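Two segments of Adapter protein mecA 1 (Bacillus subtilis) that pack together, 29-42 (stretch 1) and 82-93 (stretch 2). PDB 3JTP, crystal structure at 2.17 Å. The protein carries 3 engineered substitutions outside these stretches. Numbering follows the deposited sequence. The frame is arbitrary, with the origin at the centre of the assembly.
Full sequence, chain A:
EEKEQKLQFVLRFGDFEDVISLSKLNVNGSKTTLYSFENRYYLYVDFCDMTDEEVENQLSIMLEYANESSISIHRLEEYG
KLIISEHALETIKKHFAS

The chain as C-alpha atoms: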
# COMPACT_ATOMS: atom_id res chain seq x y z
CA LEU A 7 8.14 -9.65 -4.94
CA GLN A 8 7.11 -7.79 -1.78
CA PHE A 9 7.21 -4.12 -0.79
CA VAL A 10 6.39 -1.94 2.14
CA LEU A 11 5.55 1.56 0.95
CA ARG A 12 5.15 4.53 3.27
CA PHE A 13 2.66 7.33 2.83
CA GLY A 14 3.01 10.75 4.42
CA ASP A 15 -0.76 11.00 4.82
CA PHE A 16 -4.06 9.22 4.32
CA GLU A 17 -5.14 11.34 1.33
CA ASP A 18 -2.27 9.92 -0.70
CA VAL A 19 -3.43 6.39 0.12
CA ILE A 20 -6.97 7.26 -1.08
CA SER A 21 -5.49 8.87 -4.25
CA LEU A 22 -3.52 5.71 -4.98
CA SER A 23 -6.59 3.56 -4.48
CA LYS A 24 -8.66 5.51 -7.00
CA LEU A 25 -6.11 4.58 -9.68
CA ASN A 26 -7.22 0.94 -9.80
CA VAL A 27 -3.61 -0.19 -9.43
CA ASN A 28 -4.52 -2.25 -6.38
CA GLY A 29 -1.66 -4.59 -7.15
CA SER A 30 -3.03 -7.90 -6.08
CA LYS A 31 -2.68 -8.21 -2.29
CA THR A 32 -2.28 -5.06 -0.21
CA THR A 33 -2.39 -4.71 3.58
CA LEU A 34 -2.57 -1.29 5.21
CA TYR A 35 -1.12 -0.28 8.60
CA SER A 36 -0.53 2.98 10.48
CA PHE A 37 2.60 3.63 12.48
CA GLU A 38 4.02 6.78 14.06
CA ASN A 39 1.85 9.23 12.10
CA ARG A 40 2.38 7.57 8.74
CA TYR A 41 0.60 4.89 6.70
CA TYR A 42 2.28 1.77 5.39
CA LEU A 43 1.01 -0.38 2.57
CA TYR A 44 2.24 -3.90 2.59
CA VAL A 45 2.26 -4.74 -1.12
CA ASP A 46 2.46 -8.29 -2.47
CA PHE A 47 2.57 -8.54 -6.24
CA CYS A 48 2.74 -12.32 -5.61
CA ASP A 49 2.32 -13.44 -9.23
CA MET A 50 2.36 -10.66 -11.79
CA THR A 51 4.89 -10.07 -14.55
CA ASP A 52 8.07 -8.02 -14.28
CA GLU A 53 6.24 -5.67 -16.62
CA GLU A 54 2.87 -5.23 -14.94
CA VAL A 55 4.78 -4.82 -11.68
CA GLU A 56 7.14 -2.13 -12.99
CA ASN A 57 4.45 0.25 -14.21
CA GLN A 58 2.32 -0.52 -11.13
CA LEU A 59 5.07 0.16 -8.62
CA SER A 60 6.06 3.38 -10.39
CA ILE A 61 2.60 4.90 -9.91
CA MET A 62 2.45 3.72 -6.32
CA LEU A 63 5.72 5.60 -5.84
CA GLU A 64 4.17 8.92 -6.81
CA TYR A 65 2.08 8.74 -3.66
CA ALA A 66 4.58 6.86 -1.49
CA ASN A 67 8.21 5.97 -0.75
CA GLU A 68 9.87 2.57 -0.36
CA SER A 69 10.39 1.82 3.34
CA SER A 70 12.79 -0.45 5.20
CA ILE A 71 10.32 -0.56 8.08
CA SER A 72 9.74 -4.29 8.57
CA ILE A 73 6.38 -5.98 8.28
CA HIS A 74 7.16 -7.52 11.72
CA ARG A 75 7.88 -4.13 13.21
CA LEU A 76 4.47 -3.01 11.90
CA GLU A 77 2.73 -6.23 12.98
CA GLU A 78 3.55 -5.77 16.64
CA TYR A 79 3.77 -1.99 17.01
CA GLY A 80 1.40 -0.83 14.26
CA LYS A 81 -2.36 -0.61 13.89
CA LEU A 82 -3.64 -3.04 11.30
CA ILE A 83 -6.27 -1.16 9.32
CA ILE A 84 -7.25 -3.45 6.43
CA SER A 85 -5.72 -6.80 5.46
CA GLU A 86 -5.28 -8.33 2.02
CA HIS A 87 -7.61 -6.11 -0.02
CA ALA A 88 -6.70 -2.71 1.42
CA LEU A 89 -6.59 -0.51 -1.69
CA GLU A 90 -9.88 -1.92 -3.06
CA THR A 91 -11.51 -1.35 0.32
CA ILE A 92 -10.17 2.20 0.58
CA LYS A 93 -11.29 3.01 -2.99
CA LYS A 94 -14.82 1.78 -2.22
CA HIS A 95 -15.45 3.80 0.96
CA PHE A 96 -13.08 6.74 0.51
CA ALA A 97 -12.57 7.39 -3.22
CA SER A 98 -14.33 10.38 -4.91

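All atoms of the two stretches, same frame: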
# COMPACT_ATOMS: atom_id res chain seq x y z
N GLY A 29 -2.54 -3.59 -6.58
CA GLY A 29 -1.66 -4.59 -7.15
C GLY A 29 -1.72 -5.90 -6.43
O GLY A 29 -0.91 -6.17 -5.55
N SER A 30 -2.66 -6.74 -6.85
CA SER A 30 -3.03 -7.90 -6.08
C SER A 30 -3.01 -7.53 -4.60
O SER A 30 -3.47 -6.43 -4.26
CB SER A 30 -2.15 -9.11 -6.42
OG SER A 30 -2.48 -9.57 -7.72
N LYS A 31 -2.47 -8.38 -3.73
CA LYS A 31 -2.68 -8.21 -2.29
C LYS A 31 -2.00 -6.97 -1.68
O LYS A 31 -0.82 -6.72 -1.88
CB LYS A 31 -2.28 -9.48 -1.52
CG LYS A 31 -2.91 -10.74 -2.09
CD LYS A 31 -2.29 -11.99 -1.48
CE LYS A 31 -2.42 -13.21 -2.39
NZ LYS A 31 -1.58 -14.36 -1.90
N THR A 32 -2.79 -6.20 -0.94
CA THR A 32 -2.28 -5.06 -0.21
C THR A 32 -2.82 -5.11 1.21
O THR A 32 -4.00 -5.42 1.40
CB THR A 32 -2.65 -3.73 -0.89
OG1 THR A 32 -4.06 -3.70 -1.18
CG2 THR A 32 -1.88 -3.57 -2.19
N THR A 33 -1.96 -4.87 2.19
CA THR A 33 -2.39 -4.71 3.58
C THR A 33 -1.94 -3.34 4.07
O THR A 33 -0.82 -2.89 3.81
CB THR A 33 -1.85 -5.85 4.48
OG1 THR A 33 -2.35 -7.10 4.00
CG2 THR A 33 -2.28 -5.67 5.96
N LEU A 34 -2.84 -2.65 4.77
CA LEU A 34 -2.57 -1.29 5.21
C LEU A 34 -2.42 -1.20 6.73
O LEU A 34 -3.25 -1.73 7.46
CB LEU A 34 -3.68 -0.35 4.71
CG LEU A 34 -3.54 1.13 5.07
CD1 LEU A 34 -2.50 1.85 4.18
CD2 LEU A 34 -4.90 1.83 4.96
N TYR A 35 -1.36 -0.52 7.18
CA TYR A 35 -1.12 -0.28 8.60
C TYR A 35 -0.93 1.23 8.83
O TYR A 35 -0.60 1.96 7.90
CB TYR A 35 0.17 -0.98 9.08
CG TYR A 35 0.18 -2.48 9.00
CD1 TYR A 35 0.01 -3.27 10.14
CD2 TYR A 35 0.40 -3.12 7.80
CE1 TYR A 35 0.04 -4.66 10.06
CE2 TYR A 35 0.43 -4.50 7.71
CZ TYR A 35 0.25 -5.26 8.83
OH TYR A 35 0.28 -6.62 8.67
N SER A 36 -1.10 1.69 10.07
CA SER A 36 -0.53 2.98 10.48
C SER A 36 0.59 2.75 11.47
O SER A 36 0.62 1.72 12.15
CB SER A 36 -1.56 3.94 11.10
OG SER A 36 -2.34 3.33 12.11
N PHE A 37 1.49 3.72 11.57
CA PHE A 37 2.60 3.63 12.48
C PHE A 37 3.28 5.00 12.59
O PHE A 37 3.73 5.57 11.59
CB PHE A 37 3.57 2.54 12.01
CG PHE A 37 4.77 2.36 12.90
CD1 PHE A 37 4.64 1.83 14.18
CD2 PHE A 37 6.05 2.68 12.45
CE1 PHE A 37 5.76 1.66 15.01
CE2 PHE A 37 7.17 2.51 13.27
CZ PHE A 37 7.02 2.00 14.55
N GLU A 38 3.31 5.54 13.80
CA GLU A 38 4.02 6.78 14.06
C GLU A 38 3.62 7.88 13.08
O GLU A 38 4.48 8.53 12.50
CB GLU A 38 5.53 6.57 13.93
CG GLU A 38 6.15 5.72 15.01
CD GLU A 38 5.83 6.23 16.40
OE1 GLU A 38 5.82 7.47 16.61
OE2 GLU A 38 5.58 5.37 17.28
N ASN A 39 2.32 8.09 12.89
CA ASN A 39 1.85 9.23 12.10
C ASN A 39 1.87 9.00 10.61
O ASN A 39 1.40 9.83 9.85
CB ASN A 39 2.66 10.50 12.42
CG ASN A 39 2.95 10.66 13.91
OD1 ASN A 39 4.11 10.86 14.31
ND2 ASN A 39 1.91 10.57 14.73
N ARG A 40 2.40 7.87 10.16
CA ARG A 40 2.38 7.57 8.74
C ARG A 40 1.59 6.32 8.41
O ARG A 40 1.16 5.60 9.31
CB ARG A 40 3.79 7.54 8.17
CG ARG A 40 4.51 8.84 8.45
CD ARG A 40 5.42 9.28 7.33
NE ARG A 40 6.70 8.58 7.33
CZ ARG A 40 7.78 9.01 7.99
NH1 ARG A 40 7.71 10.12 8.71
NH2 ARG A 40 8.92 8.32 7.93
N TYR A 41 1.34 6.09 7.13
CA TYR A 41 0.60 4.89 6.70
C TYR A 41 1.55 4.02 5.91
O TYR A 41 2.44 4.52 5.21
CB TYR A 41 -0.66 5.26 5.88
CG TYR A 41 -1.70 5.94 6.74
CD1 TYR A 41 -2.68 5.20 7.38
CD2 TYR A 41 -1.66 7.32 6.95
CE1 TYR A 41 -3.61 5.81 8.20
CE2 TYR A 41 -2.59 7.94 7.78
CZ TYR A 41 -3.57 7.18 8.40
OH TYR A 41 -4.50 7.78 9.22
N TYR A 42 1.40 2.71 6.05
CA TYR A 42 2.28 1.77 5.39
C TYR A 42 1.44 0.75 4.65
O TYR A 42 0.50 0.19 5.20
CB TYR A 42 3.19 1.08 6.42
CG TYR A 42 4.16 2.05 7.06
CD1 TYR A 42 5.47 2.12 6.62
CD2 TYR A 42 3.75 2.90 8.08
CE1 TYR A 42 6.36 3.01 7.20
CE2 TYR A 42 4.64 3.79 8.67
CZ TYR A 42 5.94 3.84 8.22
OH TYR A 42 6.83 4.73 8.80
N LEU A 82 -3.21 -2.43 12.54
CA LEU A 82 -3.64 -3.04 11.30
C LEU A 82 -4.98 -2.43 10.92
O LEU A 82 -5.91 -2.41 11.72
CB LEU A 82 -3.74 -4.55 11.47
CG LEU A 82 -4.40 -5.34 10.35
CD1 LEU A 82 -3.72 -5.09 9.03
CD2 LEU A 82 -4.36 -6.84 10.70
N ILE A 83 -5.08 -1.91 9.70
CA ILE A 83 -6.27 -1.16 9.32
C ILE A 83 -7.16 -2.00 8.41
O ILE A 83 -8.33 -2.21 8.71
CB ILE A 83 -5.91 0.23 8.69
CG1 ILE A 83 -5.11 1.06 9.71
CG2 ILE A 83 -7.16 1.00 8.24
CD1 ILE A 83 -4.28 2.18 9.09
N ILE A 84 -6.58 -2.49 7.31
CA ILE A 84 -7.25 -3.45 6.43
C ILE A 84 -6.22 -4.52 6.03
O ILE A 84 -5.06 -4.18 5.74
CB ILE A 84 -7.76 -2.80 5.12
CG1 ILE A 84 -8.51 -1.50 5.41
CG2 ILE A 84 -8.64 -3.78 4.32
CD1 ILE A 84 -9.91 -1.72 5.93
N SER A 85 -6.63 -5.78 5.99
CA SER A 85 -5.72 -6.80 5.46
C SER A 85 -6.13 -7.32 4.09
O SER A 85 -7.31 -7.43 3.78
CB SER A 85 -5.51 -7.97 6.44
OG SER A 85 -6.73 -8.49 6.92
N GLU A 86 -5.12 -7.57 3.26
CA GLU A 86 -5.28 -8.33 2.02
C GLU A 86 -5.93 -7.60 0.83
O GLU A 86 -5.45 -7.73 -0.30
CB GLU A 86 -5.95 -9.69 2.29
CG GLU A 86 -5.13 -10.60 3.21
CD GLU A 86 -5.29 -12.07 2.87
OE1 GLU A 86 -6.20 -12.40 2.07
OE2 GLU A 86 -4.51 -12.90 3.40
N HIS A 87 -6.99 -6.84 1.07
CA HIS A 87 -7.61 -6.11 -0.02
C HIS A 87 -7.75 -4.62 0.31
O HIS A 87 -8.77 -3.98 0.03
CB HIS A 87 -8.93 -6.79 -0.40
CG HIS A 87 -8.78 -8.27 -0.58
ND1 HIS A 87 -9.13 -9.19 0.39
CD2 HIS A 87 -8.23 -8.99 -1.60
CE1 HIS A 87 -8.84 -10.41 -0.04
NE2 HIS A 87 -8.30 -10.32 -1.24
N ALA A 88 -6.68 -4.07 0.89
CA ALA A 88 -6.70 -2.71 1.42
C ALA A 88 -7.06 -1.64 0.40
O ALA A 88 -7.96 -0.85 0.62
CB ALA A 88 -5.38 -2.39 2.12
N LEU A 89 -6.37 -1.60 -0.74
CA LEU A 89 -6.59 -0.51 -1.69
C LEU A 89 -8.01 -0.54 -2.27
O LEU A 89 -8.65 0.51 -2.37
CB LEU A 89 -5.54 -0.49 -2.80
CG LEU A 89 -4.15 0.03 -2.43
CD1 LEU A 89 -3.31 0.15 -3.69
CD2 LEU A 89 -4.18 1.37 -1.69
N GLU A 90 -8.49 -1.73 -2.62
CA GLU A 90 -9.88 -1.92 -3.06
C GLU A 90 -10.86 -1.44 -1.99
O GLU A 90 -11.87 -0.82 -2.29
CB GLU A 90 -10.17 -3.40 -3.37
CG GLU A 90 -9.39 -4.03 -4.54
CD GLU A 90 -8.05 -4.62 -4.11
OE1 GLU A 90 -7.68 -4.44 -2.93
OE2 GLU A 90 -7.37 -5.25 -4.95
N THR A 91 -10.59 -1.75 -0.73
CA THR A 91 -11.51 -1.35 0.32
C THR A 91 -11.49 0.16 0.50
O THR A 91 -12.53 0.79 0.64
CB THR A 91 -11.22 -2.08 1.66
OG1 THR A 91 -11.38 -3.49 1.46
CG2 THR A 91 -12.18 -1.61 2.75
N ILE A 92 -10.29 0.75 0.49
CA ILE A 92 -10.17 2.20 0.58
C ILE A 92 -10.88 2.89 -0.62
O ILE A 92 -11.64 3.85 -0.45
CB ILE A 92 -8.69 2.64 0.65
CG1 ILE A 92 -8.03 2.13 1.95
CG2 ILE A 92 -8.61 4.15 0.58
CD1 ILE A 92 -8.64 2.66 3.20
N LYS A 93 -10.64 2.41 -1.83
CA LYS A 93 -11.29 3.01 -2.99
C LYS A 93 -12.81 3.04 -2.80
O LYS A 93 -13.44 4.07 -2.97
CB LYS A 93 -10.92 2.27 -4.27
CG LYS A 93 -11.64 2.78 -5.53
CD LYS A 93 -11.35 1.85 -6.70
CE LYS A 93 -12.35 2.01 -7.82
NZ LYS A 93 -12.13 0.96 -8.83

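The two stretches join along an antiparallel seam that begins as β-sheet pairing and ends at the start of a helix. Strand 31-37 runs at 142° to strand 82-84, and together the segments bury 712 Å²; on the stretch 1 side, every hydrogen bond between the segments uses the main-chain N and O of Thr32 and Leu34 or the hydroxyls of Thr32 and Thr33.

At Leu34 both backbone polar groups are satisfied by the partner strand. Its N donates to Ile84 O at 2.9 Å, while its O accepts a hydrogen bond from Ile83 N at 2.9 Å and a weak one from Ile84 N, 3.4 Å from Leu34 O. This shared acceptor marks a β-bulge: the register shifts by one residue between the Leu34-Ile84 pair and the Tyr35-Leu82 pair. Tyr35, a non-hydrogen-bonded partner of Leu82, turns its own polar groups to the other side, where Tyr35 N donates to Tyr42 O and Tyr42 N to Tyr35 O, each at 2.8 Å. The strand is thus paired along both edges, with the Phe37-Arg40 type I' turn closing the hairpin beyond.

At Thr32 the seam passes from strand to helix. Thr32 N donates to Glu86 O at 3.1 Å, and Ala88 N donates to Thr32 O at 3.0 Å with a nearly straight angle of 168°. The first turn of a helix has amide groups without acceptors within the helix, and Thr32 supplies two: its carbonyl receives Ala88 N, and its hydroxyl, with chi1 in p, receives Leu89 N (Leu89 N to Thr32 OG1, 3.2 Å, 171°). His87 occupies the N-cap position, but its CA-to-CB bond points away from stretch 1; its N is bonded to Ser85 O at 2.8 Å, and its O accepts both Thr91 N and Thr91 OG1, each at 3.0 Å.

Thr33 answers an amide of the connecting loop. Its chi1 is in m, and Glu86 N donates to Thr33 OG1 at 2.9 Å. Thr33 CG2 packs 3.4 Å from Leu82 CD1 and also lies 3.2 Å from Ile84 O; threonine thus offers an acceptor for Glu86 N and a methyl for the contact with Leu82.

Apolar packing fills the space around these bonds. Leu34, buried, lies beneath the helix: its CB is 3.7 Å from Ala88 CB, and its CD2 is 4.2 Å from Ile92 CD1 and 4.1 Å from Ile83 CG2. Ala88 points toward the strand, and its small methyl permits the close approach at Leu34 while its N reaches Thr32 O. On the sheet face shared by Tyr35 and Leu82, Leu82 CD1 sits over the Tyr35 ring, 4.1 Å from its centroid and 19° off the ring normal, a CH-π contact. Ile83, pointing toward stretch 1, extends CD1 to within 3.4 Å of Ser36 N and 3.8 Å of Tyr41 CE1, meeting the Tyr41 ring at its edge.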